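Local coordinates for solute carrier family 15 member 1 (Mus musculus, PDB 5A9D), which carries small peptides across the intestinal cell membrane together with protons, the part modelled here being its immunoglobulin-like extracellular domain, at residues Ile12-His20 with Leu73-Tyr81; Lys94-Leu105 with Leu159-Arg170. All blocks are in the same frame, centred on the assembly; numbering follows the deposited sequence.

Contact 1 of 2, residues Ile12-His20 with Leu73-Tyr81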
loop_
_atom_site.group_PDB
_atom_site.type_symbol
_atom_site.label_atom_id
_atom_site.label_comp_id
_atom_site.label_asym_id
_atom_site.label_seq_id
_atom_site.Cartn_x
_atom_site.Cartn_y
_atom_site.Cartn_z
ATOM N N ILE A 12 -13.346 -9.778 -12.334
ATOM C CA ILE A 12 -12.991 -8.958 -13.493
ATOM C C ILE A 12 -12.769 -9.798 -14.765
ATOM O O ILE A 12 -12.244 -9.281 -15.752
ATOM C CB ILE A 12 -11.796 -8.012 -13.186
ATOM C CG1 ILE A 12 -10.505 -8.786 -12.809
ATOM C CG2 ILE A 12 -12.175 -7.013 -12.113
ATOM C CD1 ILE A 12 -9.247 -7.902 -12.716
ATOM N N GLY A 13 -13.181 -11.068 -14.728
ATOM C CA GLY A 13 -13.091 -11.977 -15.875
ATOM C C GLY A 13 -14.366 -11.947 -16.698
ATOM O O GLY A 13 -15.196 -11.061 -16.502
ATOM N N ASN A 14 -14.548 -12.902 -17.612
ATOM C CA ASN A 14 -15.721 -12.971 -18.499
ATOM C C ASN A 14 -16.716 -14.125 -18.170
ATOM O O ASN A 14 -17.561 -14.463 -18.992
ATOM C CB ASN A 14 -15.272 -13.046 -19.971
ATOM C CG ASN A 14 -14.417 -14.250 -20.297
ATOM O OD1 ASN A 14 -14.379 -15.252 -19.559
ATOM N ND2 ASN A 14 -13.704 -14.177 -21.421
ATOM N N ASN A 15 -16.596 -14.734 -16.984
ATOM C CA ASN A 15 -17.496 -15.827 -16.613
ATOM C C ASN A 15 -17.784 -15.834 -15.093
ATOM O O ASN A 15 -17.213 -15.042 -14.341
ATOM C CB ASN A 15 -16.930 -17.199 -17.111
ATOM C CG ASN A 15 -15.679 -17.722 -16.407
ATOM O OD1 ASN A 15 -15.036 -17.059 -15.574
ATOM N ND2 ASN A 15 -15.280 -18.932 -16.755
ATOM N N ASN A 16 -18.656 -16.754 -14.656
ATOM C CA ASN A 16 -18.970 -16.949 -13.251
ATOM C C ASN A 16 -17.767 -17.549 -12.538
ATOM O O ASN A 16 -17.167 -18.474 -13.050
ATOM C CB ASN A 16 -20.153 -17.906 -13.095
ATOM C CG ASN A 16 -21.492 -17.323 -13.476
ATOM O OD1 ASN A 16 -21.661 -16.113 -13.672
ATOM N ND2 ASN A 16 -22.462 -18.188 -13.628
ATOM N N MET A 17 -17.418 -17.019 -11.362
ATOM C CA MET A 17 -16.316 -17.554 -10.582
ATOM C C MET A 17 -16.744 -17.715 -9.163
ATOM O O MET A 17 -17.583 -16.952 -8.683
ATOM C CB MET A 17 -15.069 -16.664 -10.685
ATOM C CG MET A 17 -14.412 -16.776 -12.031
ATOM S SD MET A 17 -12.886 -15.858 -12.097
ATOM C CE MET A 17 -11.817 -17.013 -11.214
ATOM N N THR A 18 -16.154 -18.689 -8.487
ATOM C CA THR A 18 -16.459 -18.998 -7.107
ATOM C C THR A 18 -15.194 -18.911 -6.234
ATOM O O THR A 18 -14.133 -19.432 -6.598
ATOM C CB THR A 18 -17.083 -20.420 -7.000
ATOM O OG1 THR A 18 -18.245 -20.515 -7.829
ATOM C CG2 THR A 18 -17.443 -20.776 -5.587
ATOM N N VAL A 19 -15.335 -18.286 -5.069
ATOM C CA VAL A 19 -14.288 -18.219 -4.056
ATOM C C VAL A 19 -14.821 -18.992 -2.871
ATOM O O VAL A 19 -15.885 -18.652 -2.327
ATOM C CB VAL A 19 -13.925 -16.764 -3.672
ATOM C CG1 VAL A 19 -12.837 -16.772 -2.597
ATOM C CG2 VAL A 19 -13.449 -15.990 -4.902
ATOM N N HIS A 20 -14.102 -20.043 -2.494
ATOM C CA HIS A 20 -14.469 -20.915 -1.386
ATOM C C HIS A 20 -13.661 -20.522 -0.175
ATOM O O HIS A 20 -12.449 -20.716 -0.134
ATOM C CB HIS A 20 -14.234 -22.410 -1.717
ATOM C CG HIS A 20 -14.902 -22.883 -2.970
ATOM N ND1 HIS A 20 -16.131 -23.516 -2.932
ATOM C CD2 HIS A 20 -14.472 -22.832 -4.255
ATOM C CE1 HIS A 20 -16.413 -23.827 -4.187
ATOM N NE2 HIS A 20 -15.438 -23.441 -5.020
ATOM N N LEU A 73 -9.947 -9.117 -3.307
ATOM C CA LEU A 73 -9.495 -10.287 -4.009
ATOM C C LEU A 73 -10.000 -10.160 -5.456
ATOM O O LEU A 73 -11.205 -10.326 -5.735
ATOM C CB LEU A 73 -9.983 -11.589 -3.334
ATOM C CG LEU A 73 -9.604 -12.927 -4.044
ATOM C CD1 LEU A 73 -8.071 -13.162 -4.083
ATOM C CD2 LEU A 73 -10.300 -14.114 -3.382
ATOM N N LEU A 74 -9.089 -9.811 -6.374
ATOM C CA LEU A 74 -9.447 -9.711 -7.786
ATOM C C LEU A 74 -9.394 -11.124 -8.332
ATOM O O LEU A 74 -8.440 -11.828 -8.031
ATOM C CB LEU A 74 -8.455 -8.834 -8.580
ATOM C CG LEU A 74 -8.395 -7.338 -8.289
ATOM C CD1 LEU A 74 -7.295 -6.703 -9.113
ATOM C CD2 LEU A 74 -9.713 -6.650 -8.646
ATOM N N VAL A 75 -10.451 -11.572 -9.055
ATOM C CA VAL A 75 -10.493 -12.911 -9.670
ATOM C C VAL A 75 -10.842 -12.776 -11.169
ATOM O O VAL A 75 -11.622 -11.887 -11.544
ATOM C CB VAL A 75 -11.408 -13.946 -8.931
ATOM C CG1 VAL A 75 -10.927 -14.199 -7.495
ATOM C CG2 VAL A 75 -12.885 -13.519 -8.928
ATOM N N TRP A 76 -10.265 -13.632 -12.015
ATOM C CA TRP A 76 -10.530 -13.651 -13.457
ATOM C C TRP A 76 -10.253 -15.040 -14.030
ATOM O O TRP A 76 -9.612 -15.861 -13.373
ATOM C CB TRP A 76 -9.805 -12.519 -14.234
ATOM C CG TRP A 76 -8.304 -12.579 -14.232
ATOM C CD1 TRP A 76 -7.506 -13.017 -15.247
ATOM C CD2 TRP A 76 -7.419 -12.072 -13.215
ATOM N NE1 TRP A 76 -6.185 -12.836 -14.921
ATOM C CE2 TRP A 76 -6.100 -12.287 -13.664
ATOM C CE3 TRP A 76 -7.618 -11.490 -11.945
ATOM C CZ2 TRP A 76 -4.981 -11.971 -12.889
ATOM C CZ3 TRP A 76 -6.516 -11.152 -11.185
ATOM C CH2 TRP A 76 -5.210 -11.409 -11.646
ATOM N N ASN A 77 -10.807 -15.324 -15.198
ATOM C CA ASN A 77 -10.670 -16.616 -15.875
ATOM C C ASN A 77 -9.268 -16.806 -16.505
ATOM O O ASN A 77 -8.745 -15.840 -17.077
ATOM C CB ASN A 77 -11.779 -16.762 -16.923
ATOM C CG ASN A 77 -11.690 -15.770 -18.065
ATOM O OD1 ASN A 77 -11.897 -14.559 -17.897
ATOM N ND2 ASN A 77 -11.374 -16.268 -19.259
ATOM N N PRO A 78 -8.611 -18.000 -16.422
ATOM C CA PRO A 78 -9.028 -19.273 -15.804
ATOM C C PRO A 78 -8.453 -19.490 -14.392
ATOM O O PRO A 78 -7.324 -19.960 -14.252
ATOM C CB PRO A 78 -8.470 -20.313 -16.787
ATOM C CG PRO A 78 -7.290 -19.620 -17.491
ATOM C CD PRO A 78 -7.294 -18.167 -17.064
ATOM N N SER A 79 -9.245 -19.195 -13.358
ATOM C CA SER A 79 -8.891 -19.320 -11.931
ATOM C C SER A 79 -7.629 -18.502 -11.539
ATOM O O SER A 79 -6.736 -18.993 -10.839
ATOM C CB SER A 79 -8.794 -20.786 -11.509
ATOM O OG SER A 79 -10.057 -21.418 -11.665
ATOM N N GLN A 80 -7.574 -17.240 -12.003
ATOM C CA GLN A 80 -6.489 -16.301 -11.694
ATOM C C GLN A 80 -6.951 -15.368 -10.580
ATOM O O GLN A 80 -8.138 -15.133 -10.425
ATOM C CB GLN A 80 -6.117 -15.462 -12.930
ATOM C CG GLN A 80 -5.840 -16.227 -14.219
ATOM C CD GLN A 80 -4.704 -17.200 -14.045
ATOM O OE1 GLN A 80 -3.536 -16.811 -13.910
ATOM N NE2 GLN A 80 -5.023 -18.469 -13.980
ATOM N N TYR A 81 -6.021 -14.850 -9.807
ATOM C CA TYR A 81 -6.345 -13.927 -8.731
ATOM C C TYR A 81 -5.192 -12.974 -8.447
ATOM O O TYR A 81 -4.065 -13.218 -8.851
ATOM C CB TYR A 81 -6.754 -14.677 -7.427
ATOM C CG TYR A 81 -5.594 -15.325 -6.697
ATOM C CD1 TYR A 81 -5.147 -16.602 -7.049
ATOM C CD2 TYR A 81 -4.911 -14.645 -5.686
ATOM C CE1 TYR A 81 -4.036 -17.179 -6.426
ATOM C CE2 TYR A 81 -3.791 -15.206 -5.066
ATOM C CZ TYR A 81 -3.386 -16.491 -5.413
ATOM O OH TYR A 81 -2.312 -17.080 -4.802
#
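The W76 indole meets I12 obliquely, with I12 CD1 4.0 Å from W76 CE3 and the two side chains running alongside each other. Q80 CB sits on one face of the indole, and H124 of the second subunit stacks on the ring. A second flat group is the N77 amide. N14 N donates to N77 OD1 at 3.1 Å, coming from above the carbonyl plane rather than along a lone pair. The N77 first torsion (chi1 65°) puts CG between backbone N and carbonyl carbon, and this brings the amide to the 13-15 turn. At N77, a leucine in its place would probably leave N14 N without this acceptor and the turn less firmly fixed. Further back, I12 N bonds to V75 O at 2.8 Å, nearly along the C=O axis, at the end of parallel strands 4-11 and 69-76. The chain then crosses to the opposing sheet of the sandwich. There M17, bent at chi3 (78°), lays its CE 3.8 Å from V75 CB, and V19 CG1 meets L73 CD2 tip to tip at 3.8 Å. The chemistry divides accordingly: backbone N-H groups tie down the crossing turn, while apolar packing joins the two sheets.

Contact 2 of 2, residues Lys94-Leu105 with Leu159-Arg170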
loop_
_atom_site.group_PDB
_atom_site.type_symbol
_atom_site.label_atom_id
_atom_site.label_comp_id
_atom_site.label_asym_id
_atom_site.label_seq_id
_atom_site.Cartn_x
_atom_site.Cartn_y
_atom_site.Cartn_z
ATOM N N LYS A 94 -9.715 10.330 16.118
ATOM C CA LYS A 94 -9.019 11.614 16.258
ATOM C C LYS A 94 -8.138 11.521 17.493
ATOM O O LYS A 94 -8.615 11.076 18.550
ATOM C CB LYS A 94 -10.025 12.769 16.402
ATOM C CG LYS A 94 -10.463 13.371 15.075
ATOM C CD LYS A 94 -11.670 14.281 15.270
ATOM C CE LYS A 94 -12.322 14.666 13.966
ATOM N NZ LYS A 94 -13.512 15.526 14.186
ATOM N N GLY A 95 -6.849 11.815 17.304
ATOM C CA GLY A 95 -5.854 11.768 18.367
ATOM C C GLY A 95 -5.022 10.513 18.474
ATOM O O GLY A 95 -4.037 10.503 19.222
ATOM N N GLU A 96 -5.404 9.443 17.745
ATOM C CA GLU A 96 -4.620 8.203 17.755
ATOM C C GLU A 96 -3.284 8.380 17.034
ATOM O O GLU A 96 -3.153 9.233 16.147
ATOM C CB GLU A 96 -5.402 7.027 17.165
ATOM C CG GLU A 96 -6.483 6.519 18.104
ATOM C CD GLU A 96 -7.159 5.248 17.639
ATOM O OE1 GLU A 96 -7.571 5.189 16.458
ATOM O OE2 GLU A 96 -7.264 4.305 18.456
ATOM N N ASN A 97 -2.292 7.591 17.436
ATOM C CA ASN A 97 -0.954 7.660 16.911
ATOM C C ASN A 97 -0.719 6.498 15.985
ATOM O O ASN A 97 -1.003 5.366 16.349
ATOM C CB ASN A 97 0.066 7.669 18.072
ATOM C CG ASN A 97 -0.185 8.830 19.029
ATOM O OD1 ASN A 97 -0.065 10.011 18.674
ATOM N ND2 ASN A 97 -0.713 8.529 20.202
ATOM N N GLY A 98 -0.220 6.794 14.797
ATOM C CA GLY A 98 0.137 5.785 13.810
ATOM C C GLY A 98 1.518 5.271 14.118
ATOM O O GLY A 98 2.437 6.061 14.300
ATOM N N ILE A 99 1.679 3.956 14.200
ATOM C CA ILE A 99 2.988 3.364 14.447
ATOM C C ILE A 99 3.264 2.298 13.391
ATOM O O ILE A 99 2.423 1.442 13.140
ATOM C CB ILE A 99 3.129 2.795 15.895
ATOM C CG1 ILE A 99 2.984 3.900 16.967
ATOM C CG2 ILE A 99 4.454 2.008 16.091
ATOM C CD1 ILE A 99 2.780 3.354 18.424
ATOM N N ARG A 100 4.450 2.348 12.792
ATOM C CA ARG A 100 4.882 1.302 11.866
ATOM C C ARG A 100 6.265 0.829 12.335
ATOM O O ARG A 100 6.948 1.538 13.073
ATOM C CB ARG A 100 4.900 1.783 10.399
ATOM C CG ARG A 100 5.988 2.799 10.132
ATOM C CD ARG A 100 6.150 3.027 8.659
ATOM N NE ARG A 100 7.082 4.123 8.450
ATOM C CZ ARG A 100 7.243 4.754 7.300
ATOM N NH1 ARG A 100 6.556 4.379 6.227
ATOM N NH2 ARG A 100 8.077 5.781 7.215
ATOM N N PHE A 101 6.622 -0.386 11.973
ATOM C CA PHE A 101 7.898 -0.956 12.366
ATOM C C PHE A 101 8.751 -1.224 11.139
ATOM O O PHE A 101 8.237 -1.615 10.099
ATOM C CB PHE A 101 7.688 -2.264 13.150
ATOM C CG PHE A 101 7.179 -2.004 14.547
ATOM C CD1 PHE A 101 5.812 -1.860 14.792
ATOM C CD2 PHE A 101 8.070 -1.827 15.609
ATOM C CE1 PHE A 101 5.348 -1.559 16.079
ATOM C CE2 PHE A 101 7.608 -1.569 16.900
ATOM C CZ PHE A 101 6.256 -1.408 17.126
ATOM N N VAL A 102 10.064 -1.004 11.275
ATOM C CA VAL A 102 11.016 -1.262 10.220
ATOM C C VAL A 102 11.921 -2.356 10.770
ATOM O O VAL A 102 12.500 -2.195 11.846
ATOM C CB VAL A 102 11.806 0.004 9.761
ATOM C CG1 VAL A 102 13.028 -0.367 8.902
ATOM C CG2 VAL A 102 10.899 0.969 9.005
ATOM N N ASN A 103 12.078 -3.436 10.002
ATOM C CA ASN A 103 12.936 -4.541 10.396
ATOM C C ASN A 103 14.281 -4.421 9.708
ATOM O O ASN A 103 14.321 -4.399 8.486
ATOM C CB ASN A 103 12.246 -5.877 10.070
ATOM C CG ASN A 103 13.080 -7.087 10.387
ATOM O OD1 ASN A 103 13.968 -7.047 11.228
ATOM N ND2 ASN A 103 12.758 -8.206 9.782
ATOM N N THR A 104 15.391 -4.336 10.467
ATOM C CA THR A 104 16.724 -4.304 9.833
ATOM C C THR A 104 17.434 -5.655 9.980
ATOM O O THR A 104 18.554 -5.798 9.527
ATOM C CB THR A 104 17.598 -3.149 10.352
ATOM O OG1 THR A 104 18.024 -3.448 11.678
ATOM C CG2 THR A 104 16.898 -1.797 10.295
ATOM N N LEU A 105 16.774 -6.642 10.609
ATOM C CA LEU A 105 17.359 -7.957 10.836
ATOM C C LEU A 105 17.272 -8.804 9.576
ATOM O O LEU A 105 16.502 -8.468 8.680
ATOM C CB LEU A 105 16.667 -8.659 12.031
ATOM C CG LEU A 105 16.537 -7.828 13.316
ATOM C CD1 LEU A 105 15.724 -8.579 14.347
ATOM C CD2 LEU A 105 17.898 -7.403 13.865
ATOM N N LEU A 159 3.559 8.520 23.728
ATOM C CA LEU A 159 2.871 8.832 22.482
ATOM C C LEU A 159 2.069 10.126 22.626
ATOM O O LEU A 159 1.145 10.183 23.457
ATOM C CB LEU A 159 1.870 7.684 22.212
ATOM C CG LEU A 159 2.190 6.585 21.182
ATOM C CD1 LEU A 159 3.630 6.076 21.298
ATOM C CD2 LEU A 159 1.181 5.452 21.290
ATOM N N ASP A 160 2.420 11.165 21.834
ATOM C CA ASP A 160 1.694 12.440 21.842
ATOM C C ASP A 160 0.257 12.265 21.281
ATOM O O ASP A 160 -0.313 11.197 21.421
ATOM C CB ASP A 160 2.494 13.534 21.105
ATOM C CG ASP A 160 3.842 13.891 21.733
ATOM O OD1 ASP A 160 3.913 14.000 22.986
ATOM O OD2 ASP A 160 4.816 14.113 20.968
ATOM N N PHE A 161 -0.354 13.309 20.726
ATOM C CA PHE A 161 -1.714 13.273 20.191
ATOM C C PHE A 161 -1.652 13.435 18.677
ATOM O O PHE A 161 -1.079 14.399 18.185
ATOM C CB PHE A 161 -2.552 14.409 20.823
ATOM C CG PHE A 161 -3.979 14.549 20.335
ATOM C CD1 PHE A 161 -4.262 15.188 19.127
ATOM C CD2 PHE A 161 -5.044 14.103 21.111
ATOM C CE1 PHE A 161 -5.577 15.326 18.683
ATOM C CE2 PHE A 161 -6.363 14.292 20.689
ATOM C CZ PHE A 161 -6.617 14.896 19.472
ATOM N N GLY A 162 -2.230 12.475 17.957
ATOM C CA GLY A 162 -2.306 12.476 16.501
ATOM C C GLY A 162 -0.979 12.321 15.779
ATOM O O GLY A 162 -0.883 12.680 14.610
ATOM N N SER A 163 0.041 11.796 16.436
ATOM C CA SER A 163 1.368 11.679 15.819
ATOM C C SER A 163 1.546 10.388 14.984
ATOM O O SER A 163 0.605 9.593 14.803
ATOM C CB SER A 163 2.451 11.798 16.883
ATOM O OG SER A 163 2.304 13.005 17.609
ATOM N N ALA A 164 2.712 10.247 14.381
ATOM C CA ALA A 164 3.055 9.057 13.613
ATOM C C ALA A 164 4.510 8.781 13.874
ATOM O O ALA A 164 5.294 9.724 13.960
ATOM C CB ALA A 164 2.801 9.263 12.134
ATOM N N TYR A 165 4.850 7.511 14.102
ATOM C CA TYR A 165 6.210 7.093 14.434
ATOM C C TYR A 165 6.603 5.852 13.670
ATOM O O TYR A 165 5.757 5.024 13.341
ATOM C CB TYR A 165 6.363 6.813 15.947
ATOM C CG TYR A 165 5.938 7.951 16.853
ATOM C CD1 TYR A 165 6.832 8.955 17.208
ATOM C CD2 TYR A 165 4.641 8.021 17.354
ATOM C CE1 TYR A 165 6.440 10.013 18.024
ATOM C CE2 TYR A 165 4.245 9.058 18.189
ATOM C CZ TYR A 165 5.147 10.056 18.513
ATOM O OH TYR A 165 4.741 11.078 19.330
ATOM N N THR A 166 7.913 5.722 13.425
ATOM C CA THR A 166 8.547 4.577 12.794
ATOM C C THR A 166 9.499 4.037 13.844
ATOM O O THR A 166 10.359 4.756 14.347
ATOM C CB THR A 166 9.279 4.977 11.518
ATOM O OG1 THR A 166 8.334 5.404 10.560
ATOM C CG2 THR A 166 10.044 3.821 10.903
ATOM N N TYR A 167 9.299 2.799 14.203
ATOM C CA TYR A 167 10.143 2.117 15.182
ATOM C C TYR A 167 11.078 1.197 14.410
ATOM O O TYR A 167 10.610 0.319 13.683
ATOM C CB TYR A 167 9.223 1.365 16.170
ATOM C CG TYR A 167 8.576 2.251 17.221
ATOM C CD1 TYR A 167 8.271 3.584 16.954
ATOM C CD2 TYR A 167 8.331 1.778 18.505
ATOM C CE1 TYR A 167 7.745 4.424 17.945
ATOM C CE2 TYR A 167 7.810 2.610 19.502
ATOM C CZ TYR A 167 7.504 3.926 19.213
ATOM O OH TYR A 167 6.971 4.732 20.193
ATOM N N VAL A 168 12.384 1.499 14.432
ATOM C CA VAL A 168 13.384 0.720 13.679
ATOM C C VAL A 168 13.975 -0.332 14.604
ATOM O O VAL A 168 14.570 0.009 15.610
ATOM C CB VAL A 168 14.477 1.627 13.022
ATOM C CG1 VAL A 168 15.586 0.790 12.390
ATOM C CG2 VAL A 168 13.872 2.574 11.986
ATOM N N ILE A 169 13.827 -1.606 14.241
ATOM C CA ILE A 169 14.318 -2.741 15.010
ATOM C C ILE A 169 15.694 -3.104 14.506
ATOM O O ILE A 169 15.830 -3.400 13.322
ATOM C CB ILE A 169 13.326 -3.928 14.848
ATOM C CG1 ILE A 169 11.889 -3.507 15.303
ATOM C CG2 ILE A 169 13.867 -5.206 15.585
ATOM C CD1 ILE A 169 10.748 -4.552 14.819
ATOM N N ARG A 170 16.702 -3.152 15.397
ATOM C CA ARG A 170 18.069 -3.547 15.014
ATOM C C ARG A 170 18.726 -4.402 16.074
ATOM O O ARG A 170 18.210 -4.487 17.197
ATOM C CB ARG A 170 18.934 -2.304 14.761
ATOM C CG ARG A 170 19.039 -1.353 15.957
ATOM C CD ARG A 170 20.284 -0.502 15.841
ATOM N NE ARG A 170 20.094 0.816 16.437
ATOM C CZ ARG A 170 21.087 1.637 16.764
ATOM N NH1 ARG A 170 22.352 1.265 16.587
ATOM N NH2 ARG A 170 20.827 2.830 17.280
#
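F101 and Y167 mark the tight part of this contact, where parallel strands 97-103 and 164-170 pair side by side within one sheet of an immunoglobulin-like domain. The edge of Y167 points at the face of F101 in an offset edge-to-face pair, planes 75° apart, and Y167 CB presses to 3.4 Å from F101 CE2. I99 CG2 lies over one face of the Y167 ring, and I169 CD1 reaches F101 obliquely. On the other side of the sheet, R100 runs extended from CG to NE and gives NE to T166 OG1 at 2.8 Å, the hydroxyl lying in the guanidinium plane. D184 also bonds T166 OG1, while R100 NH1 forms a salt bridge with D86 of the second subunit. At the C-terminal end of this pairing, T104 OG1 donates to I169 O at 2.7 Å on a lone pair in the carbonyl plane; T104 N shares that acceptor. Towards K94, D160 and F161 the contact opens to solvent. F161, largely exposed, takes G95 CA over its ring centre, 3.4 Å from the centroid, a CH-pi contact. Just inside, the buried N97 amide works both ways: OD1 accepts from S163 N at 2.9 Å, and ND2 donates to D160 O at 3.0 Å. Backbone bonds thus run from G95/G162 to T104/I169, and the side chains of N97 and T104 reinforce the two ends.

Contacts 1 and 2 sit on opposite sides of the chain's centre, their own centres 37 Å apart and their nearest atoms about 23 Å apart, so within one chain they do not touch. They follow in series: contact 1 closes in the first sandwich, and strand 80-88 leads on to strand 97-103 of the second. The two differ in kind, since contact 1 joins facing sheets through a crossing turn and contact 2 pairs neighbours within a sheet. In the crystal assembly they meet through the partner: I12 of one subunit packs on T104 of the other.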